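PDB 2EPG: tRNA-splicing ligase RtcB from Thermus thermophilus, which probably joins RNA ends bearing a 2',3'-cyclic phosphate or 3'-phosphate to 5'-hydroxyl ends, using GTP and manganese. Local coordinates for residues Leu160-Gly163 with Ala164-Val168; Phe303-Ala306 with Asn307-Leu310; Glu369-Glu372 with Glu373-Arg376. One frame throughout, in Å; residues are numbered along the deposited sequence.

Contact 1: residues Leu160-Gly163 with Ala164-Val168; sequences LKEG and AGWLV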
loop_
_atom_site.group_PDB
_atom_site.type_symbol
_atom_site.label_atom_id
_atom_site.label_comp_id
_atom_site.label_asym_id
_atom_site.label_seq_id
_atom_site.Cartn_x
_atom_site.Cartn_y
_atom_site.Cartn_z
ATOM N N LEU A 160 -6.864 -9.643 14.532
ATOM C CA LEU A 160 -5.441 -9.462 14.290
ATOM C C LEU A 160 -4.782 -10.696 13.687
ATOM O O LEU A 160 -3.767 -10.592 12.994
ATOM C CB LEU A 160 -4.708 -9.081 15.580
ATOM C CG LEU A 160 -5.155 -7.816 16.313
ATOM C CD1 LEU A 160 -4.155 -7.512 17.439
ATOM C CD2 LEU A 160 -5.242 -6.650 15.364
ATOM N N LYS A 161 -5.359 -11.863 13.954
ATOM C CA LYS A 161 -4.803 -13.112 13.455
ATOM C C LYS A 161 -5.380 -13.551 12.129
ATOM O O LYS A 161 -4.664 -14.070 11.266
ATOM C CB LYS A 161 -5.048 -14.244 14.463
ATOM C CG LYS A 161 -4.284 -14.120 15.764
ATOM C CD LYS A 161 -4.698 -15.196 16.788
ATOM C CE LYS A 161 -6.164 -15.021 17.204
ATOM N NZ LYS A 161 -6.606 -15.995 18.241
ATOM N N GLU A 162 -6.681 -13.340 11.970
ATOM C CA GLU A 162 -7.380 -13.800 10.777
ATOM C C GLU A 162 -7.523 -12.798 9.637
ATOM O O GLU A 162 -7.718 -13.197 8.493
ATOM C CB GLU A 162 -8.764 -14.350 11.185
ATOM C CG GLU A 162 -9.568 -14.997 10.034
ATOM C CD GLU A 162 -10.884 -15.631 10.496
ATOM O OE1 GLU A 162 -11.780 -15.862 9.647
ATOM O OE2 GLU A 162 -11.014 -15.914 11.706
ATOM N N GLY A 163 -7.443 -11.506 9.933
ATOM C CA GLY A 163 -7.567 -10.520 8.871
ATOM C C GLY A 163 -8.977 -10.167 8.427
ATOM O O GLY A 163 -9.946 -10.374 9.166
ATOM N N ALA A 164 -9.087 -9.627 7.210
ATOM C CA ALA A 164 -10.366 -9.195 6.657
ATOM C C ALA A 164 -11.406 -10.300 6.605
ATOM O O ALA A 164 -12.592 -10.037 6.776
ATOM C CB ALA A 164 -10.165 -8.600 5.253
ATOM N N GLY A 165 -10.958 -11.526 6.357
ATOM C CA GLY A 165 -11.871 -12.654 6.292
ATOM C C GLY A 165 -12.727 -12.841 7.539
ATOM O O GLY A 165 -13.854 -13.300 7.422
ATOM N N TRP A 166 -12.206 -12.502 8.722
ATOM C CA TRP A 166 -12.974 -12.652 9.969
ATOM C C TRP A 166 -14.252 -11.834 9.863
ATOM O O TRP A 166 -15.336 -12.320 10.176
ATOM C CB TRP A 166 -12.173 -12.146 11.183
ATOM C CG TRP A 166 -12.775 -12.501 12.546
ATOM C CD1 TRP A 166 -12.453 -13.574 13.333
ATOM C CD2 TRP A 166 -13.784 -11.765 13.271
ATOM N NE1 TRP A 166 -13.191 -13.551 14.495
ATOM C CE2 TRP A 166 -14.015 -12.453 14.482
ATOM C CE3 TRP A 166 -14.511 -10.595 13.010
ATOM C CZ2 TRP A 166 -14.945 -12.011 15.435
ATOM C CZ3 TRP A 166 -15.437 -10.151 13.955
ATOM C CH2 TRP A 166 -15.645 -10.862 15.157
ATOM N N LEU A 167 -14.112 -10.589 9.415
ATOM C CA LEU A 167 -15.241 -9.684 9.258
ATOM C C LEU A 167 -16.213 -10.137 8.170
ATOM O O LEU A 167 -17.423 -10.041 8.341
ATOM C CB LEU A 167 -14.743 -8.278 8.936
ATOM C CG LEU A 167 -14.063 -7.486 10.059
ATOM C CD1 LEU A 167 -13.475 -6.189 9.489
ATOM C CD2 LEU A 167 -15.084 -7.168 11.136
ATOM N N VAL A 168 -15.685 -10.615 7.047
ATOM C CA VAL A 168 -16.541 -11.070 5.961
ATOM C C VAL A 168 -17.410 -12.248 6.408
ATOM O O VAL A 168 -18.599 -12.297 6.102
ATOM C CB VAL A 168 -15.703 -11.520 4.740
ATOM C CG1 VAL A 168 -16.611 -12.173 3.696
ATOM C CG2 VAL A 168 -14.981 -10.323 4.160
HETATM O O HOH W 1 -8.707 -12.465 5.713
#
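The carboxylate of Glu162 lies against the near edge of the Trp166 indole, with OE2 3.2 Å from CD1 and close to the ring plane. The two side chains cross at about a right angle, carboxylate and ring planes 73° apart. Glu162 reaches this place because CG stands anti to the backbone N (chi1 -175°) and the chain runs on extended, bringing OE1 to 3.4 Å from CA of Trp166. Between them the backbone breaks: Gly163, the first residue to leave helical angles, ends helix 153-162 with a positive phi that leaves no room for a CB, and the chain is helical again soon after it. A side chain at Gly163 would jam against the preceding carbonyl O and the N of Ala164. The Gly163 carbonyl accepts from N of Trp166, O to N 3.1 Å, with the donor well above the carbonyl plane. Beyond these segments NE1 of Trp166 bonds to Glu158, Arg170 makes a cation-pi contact with the indole, and OE1 of Glu162 forms a salt bridge with Lys169. Acidic groups thus meet the rim of the indole and a cation its pi system, a pattern consistent with the ring's own charge distribution.

Contact 2: residues Phe303-Ala306 with Asn307-Leu310; sequences FAFA and NRQL
Arg308 folds back over the preceding turn of its helix, towards Phe305 and Ala304. Its CB sits 3.8 Å from O of Phe305, and CG comes 3.7 Å from O of Ala304, so the start of the chain brushes two successive carbonyls. With CG anti to the carbonyl carbon (chi1 -70°) and a bend at chi3, the chain turns back along the helix. The guanidinium then passes Ala304 O on one face, offset toward the rim, while NH2 lies 4.4 Å from CB of Ala304. At the tip NH1 is 3.4 Å from both CD2 and CE2 of Phe305; it approaches the ring obliquely, the two planes 81° apart. The charge is met outside the helix: NH1 makes a salt bridge with Asp336, and NH2 bonds to the carbonyls of Thr247 and Asn108, which fix the rotation of the buried group.

The neighbouring amides are tied down as well, Asn307 to Gly208 and Thr209, Gln309 to Arg112 and Asp177. Underneath, Asn307 N bonds to Phe303 O at 2.8 Å and Arg308 N to Ala304 O at 3.1 Å; Gln309 and Leu310 continue the same pattern. The arrangement is that of a buried segment of the long alpha-helix 288-321, with i to i+4 backbone bonds, close to predicted ligands of the two manganese ions, Asp106 for one and His246 for the other: Arg308 lies about 7 Å from His246 and Ala304 about 6 Å from Asp106, side chain to side chain.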
loop_
_atom_site.group_PDB
_atom_site.type_symbol
_atom_site.label_atom_id
_atom_site.label_comp_id
_atom_site.label_asym_id
_atom_site.label_seq_id
_atom_site.Cartn_x
_atom_site.Cartn_y
_atom_site.Cartn_z
ATOM N N PHE A 303 -4.973 -6.063 10.807
ATOM C CA PHE A 303 -5.887 -5.092 11.370
ATOM C C PHE A 303 -6.209 -4.069 10.288
ATOM O O PHE A 303 -7.370 -3.683 10.094
ATOM C CB PHE A 303 -5.252 -4.394 12.580
ATOM C CG PHE A 303 -6.139 -3.350 13.206
ATOM C CD1 PHE A 303 -7.302 -3.715 13.870
ATOM C CD2 PHE A 303 -5.821 -2.003 13.114
ATOM C CE1 PHE A 303 -8.133 -2.752 14.438
ATOM C CE2 PHE A 303 -6.645 -1.034 13.675
ATOM C CZ PHE A 303 -7.803 -1.411 14.338
ATOM N N ALA A 304 -5.180 -3.635 9.568
ATOM C CA ALA A 304 -5.390 -2.660 8.493
ATOM C C ALA A 304 -6.277 -3.281 7.409
ATOM O O ALA A 304 -7.157 -2.622 6.863
ATOM C CB ALA A 304 -4.033 -2.206 7.893
ATOM N N PHE A 305 -6.051 -4.549 7.083
ATOM C CA PHE A 305 -6.892 -5.186 6.075
ATOM C C PHE A 305 -8.358 -5.163 6.533
ATOM O O PHE A 305 -9.252 -4.866 5.752
ATOM C CB PHE A 305 -6.456 -6.640 5.838
ATOM C CG PHE A 305 -5.314 -6.790 4.854
ATOM C CD1 PHE A 305 -4.248 -7.640 5.135
ATOM C CD2 PHE A 305 -5.320 -6.104 3.639
ATOM C CE1 PHE A 305 -3.207 -7.809 4.232
ATOM C CE2 PHE A 305 -4.287 -6.263 2.727
ATOM C CZ PHE A 305 -3.223 -7.119 3.023
ATOM N N ALA A 306 -8.595 -5.468 7.809
ATOM C CA ALA A 306 -9.949 -5.507 8.374
ATOM C C ALA A 306 -10.578 -4.140 8.398
ATOM O O ALA A 306 -11.777 -3.984 8.169
ATOM C CB ALA A 306 -9.912 -6.082 9.784
ATOM N N ASN A 307 -9.763 -3.143 8.693
ATOM C CA ASN A 307 -10.239 -1.774 8.740
ATOM C C ASN A 307 -10.801 -1.343 7.378
ATOM O O ASN A 307 -11.856 -0.701 7.304
ATOM C CB ASN A 307 -9.096 -0.838 9.152
ATOM C CG ASN A 307 -9.569 0.581 9.357
ATOM O OD1 ASN A 307 -10.608 0.804 9.970
ATOM N ND2 ASN A 307 -8.810 1.550 8.856
ATOM N N ARG A 308 -10.086 -1.674 6.302
ATOM C CA ARG A 308 -10.553 -1.301 4.974
ATOM C C ARG A 308 -11.794 -2.127 4.625
ATOM O O ARG A 308 -12.725 -1.627 3.991
ATOM C CB ARG A 308 -9.441 -1.503 3.934
ATOM C CG ARG A 308 -8.290 -0.491 4.078
ATOM C CD ARG A 308 -7.403 -0.409 2.827
ATOM N NE ARG A 308 -6.570 -1.593 2.604
ATOM C CZ ARG A 308 -5.336 -1.753 3.072
ATOM N NH1 ARG A 308 -4.671 -2.861 2.803
ATOM N NH2 ARG A 308 -4.761 -0.811 3.814
ATOM N N GLN A 309 -11.812 -3.388 5.044
ATOM C CA GLN A 309 -12.955 -4.234 4.778
ATOM C C GLN A 309 -14.192 -3.632 5.451
ATOM O O GLN A 309 -15.257 -3.565 4.834
ATOM C CB GLN A 309 -12.711 -5.654 5.307
ATOM C CG GLN A 309 -13.912 -6.593 5.155
ATOM C CD GLN A 309 -14.298 -6.848 3.685
ATOM O OE1 GLN A 309 -13.438 -7.100 2.838
ATOM N NE2 GLN A 309 -15.589 -6.802 3.394
ATOM N N LEU A 310 -14.043 -3.166 6.694
ATOM C CA LEU A 310 -15.173 -2.589 7.431
ATOM C C LEU A 310 -15.663 -1.332 6.753
ATOM O O LEU A 310 -16.859 -1.121 6.601
ATOM C CB LEU A 310 -14.787 -2.239 8.884
ATOM C CG LEU A 310 -15.714 -2.708 10.023
ATOM C CD1 LEU A 310 -15.462 -1.872 11.289
ATOM C CD2 LEU A 310 -17.178 -2.615 9.611
#

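Contact 3: residues Glu369-Glu372 with Glu373-Arg376; sequences EVPE and EYRR
Arg375 grips the carbonyl O of Val370 side-on with two nitrogens, NE at 3.1 Å and NH1 at 2.9 Å. The oxygen lies in the guanidinium plane, at its edge, and both donors are somewhat tilted from the carbonyl plane. The side chain gets there by leaving the backbone with CG anti to N (chi1 -164°), running on extended through chi2, and bending at chi3 (-58°), which swings the head back over the turn. One face of the guanidinium then rests on CA of Glu372. The Glu372 carboxylate is not in contact with it, OE1 standing 4.7 Å from NH2, although the opposite charges may still attract weakly.

The backbone beneath is a tight turn in the loop between strands 360-361 and 380-383. O of Pro371 accepts from N of Tyr374 at 2.8 Å, the i to i+3 bond of a beta-turn, and more weakly from N of Arg375, whose bond to O of Glu372 is weak too. A lysine in place of Arg375 would probably lose the paired, in-plane grip, leaving the Val370 carbonyl less firmly held and this turn less well tied to it.

CB of Tyr374 meets CG1 of Val370 at 3.8 Å, the two side chains crossing at about a right angle, and CD1 of Tyr374 lies near CB of Pro371, which approaches the ring obliquely. Further out the ring packs edge-to-face with Phe234 and its OH bonds to O of Leu334. Glu373 is bent at chi2 (84°), which curls its carboxylate back so that OE2 comes 3.8 Å from CB of Pro371; the same oxygen forms a salt bridge with Arg179.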
loop_
_atom_site.group_PDB
_atom_site.type_symbol
_atom_site.label_atom_id
_atom_site.label_comp_id
_atom_site.label_asym_id
_atom_site.label_seq_id
_atom_site.Cartn_x
_atom_site.Cartn_y
_atom_site.Cartn_z
ATOM N N GLU A 369 -0.451 -16.330 -7.128
ATOM C CA GLU A 369 -0.982 -15.468 -6.074
ATOM C C GLU A 369 -1.935 -14.411 -6.632
ATOM O O GLU A 369 -2.487 -13.626 -5.870
ATOM C CB GLU A 369 0.156 -14.749 -5.343
ATOM C CG GLU A 369 0.113 -14.835 -3.826
ATOM C CD GLU A 369 1.240 -15.688 -3.283
ATOM O OE1 GLU A 369 1.222 -16.913 -3.534
ATOM O OE2 GLU A 369 2.153 -15.134 -2.620
ATOM N N VAL A 370 -2.106 -14.372 -7.953
ATOM C CA VAL A 370 -3.008 -13.401 -8.566
ATOM C C VAL A 370 -4.348 -14.058 -8.854
ATOM O O VAL A 370 -4.403 -15.172 -9.378
ATOM C CB VAL A 370 -2.425 -12.837 -9.895
ATOM C CG1 VAL A 370 -3.459 -11.977 -10.610
ATOM C CG2 VAL A 370 -1.185 -12.015 -9.604
ATOM N N PRO A 371 -5.458 -13.387 -8.502
ATOM C CA PRO A 371 -6.767 -13.985 -8.767
ATOM C C PRO A 371 -6.861 -14.418 -10.224
ATOM O O PRO A 371 -6.446 -13.687 -11.130
ATOM C CB PRO A 371 -7.735 -12.855 -8.438
ATOM C CG PRO A 371 -7.048 -12.154 -7.328
ATOM C CD PRO A 371 -5.599 -12.112 -7.783
ATOM N N GLU A 372 -7.417 -15.606 -10.434
ATOM C CA GLU A 372 -7.576 -16.189 -11.758
ATOM C C GLU A 372 -8.211 -15.221 -12.742
ATOM O O GLU A 372 -7.850 -15.190 -13.922
ATOM C CB GLU A 372 -8.441 -17.445 -11.652
ATOM C CG GLU A 372 -8.401 -18.326 -12.865
ATOM C CD GLU A 372 -9.210 -19.595 -12.671
ATOM O OE1 GLU A 372 -9.131 -20.191 -11.563
ATOM O OE2 GLU A 372 -9.910 -19.999 -13.629
ATOM N N GLU A 373 -9.167 -14.438 -12.255
ATOM C CA GLU A 373 -9.863 -13.472 -13.095
ATOM C C GLU A 373 -8.900 -12.482 -13.744
ATOM O O GLU A 373 -9.167 -11.957 -14.830
ATOM C CB GLU A 373 -10.871 -12.656 -12.270
ATOM C CG GLU A 373 -12.100 -13.392 -11.765
ATOM C CD GLU A 373 -11.872 -14.150 -10.468
ATOM O OE1 GLU A 373 -12.878 -14.449 -9.785
ATOM O OE2 GLU A 373 -10.708 -14.458 -10.132
ATOM N N TYR A 374 -7.791 -12.229 -13.061
ATOM C CA TYR A 374 -6.795 -11.251 -13.497
ATOM C C TYR A 374 -5.471 -11.854 -13.931
ATOM O O TYR A 374 -4.608 -11.139 -14.432
ATOM C CB TYR A 374 -6.467 -10.313 -12.330
ATOM C CG TYR A 374 -7.651 -9.671 -11.636
ATOM C CD1 TYR A 374 -7.542 -9.238 -10.311
ATOM C CD2 TYR A 374 -8.843 -9.417 -12.318
ATOM C CE1 TYR A 374 -8.575 -8.560 -9.690
ATOM C CE2 TYR A 374 -9.892 -8.737 -11.703
ATOM C CZ TYR A 374 -9.744 -8.308 -10.388
ATOM O OH TYR A 374 -10.743 -7.604 -9.779
ATOM N N ARG A 375 -5.309 -13.152 -13.702
ATOM C CA ARG A 375 -4.061 -13.835 -13.964
ATOM C C ARG A 375 -3.461 -13.637 -15.350
ATOM O O ARG A 375 -2.240 -13.584 -15.490
ATOM C CB ARG A 375 -4.209 -15.327 -13.629
ATOM C CG ARG A 375 -2.867 -16.062 -13.487
ATOM C CD ARG A 375 -3.028 -17.417 -12.807
ATOM N NE ARG A 375 -3.625 -17.289 -11.474
ATOM C CZ ARG A 375 -4.316 -18.249 -10.857
ATOM N NH1 ARG A 375 -4.820 -18.035 -9.648
ATOM N NH2 ARG A 375 -4.512 -19.422 -11.445
ATOM N N ARG A 376 -4.303 -13.505 -16.369
ATOM C CA ARG A 376 -3.788 -13.299 -17.714
ATOM C C ARG A 376 -3.201 -11.913 -17.918
ATOM O O ARG A 376 -2.289 -11.745 -18.716
ATOM C CB ARG A 376 -4.888 -13.514 -18.769
ATOM C CG ARG A 376 -5.369 -14.946 -18.884
ATOM C CD ARG A 376 -6.554 -15.075 -19.835
ATOM N NE ARG A 376 -7.117 -16.423 -19.770
ATOM C CZ ARG A 376 -8.285 -16.787 -20.299
ATOM N NH1 ARG A 376 -8.706 -18.046 -20.181
ATOM N NH2 ARG A 376 -9.035 -15.897 -20.942
#

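In the fold
Contacts 1 and 2 pack directly against each other, their centres about 8 Å apart. CD1 of Leu167 meets O of Ala306 at 3.1 Å, CD2 of Leu160 lies 3.6 Å from CB of Phe303, and CG2 of Val168 is 3.6 Å from CD of Gln309, so both short helices flanking Gly163 lean on the long helix 288-321. Contact 2 lies nearer the chain's centre, about 13 Å from it against about 18 Å for contact 1, and beside the predicted manganese ligands Asp106 and His246, whereas contacts 1 and 3 lie away from the predicted metal- and GMP-binding residues. Contact 3 stands apart, its centre about 22 Å from each of the others; its nearest atoms are about 11 Å from contact 2 and about 13 Å from contact 1.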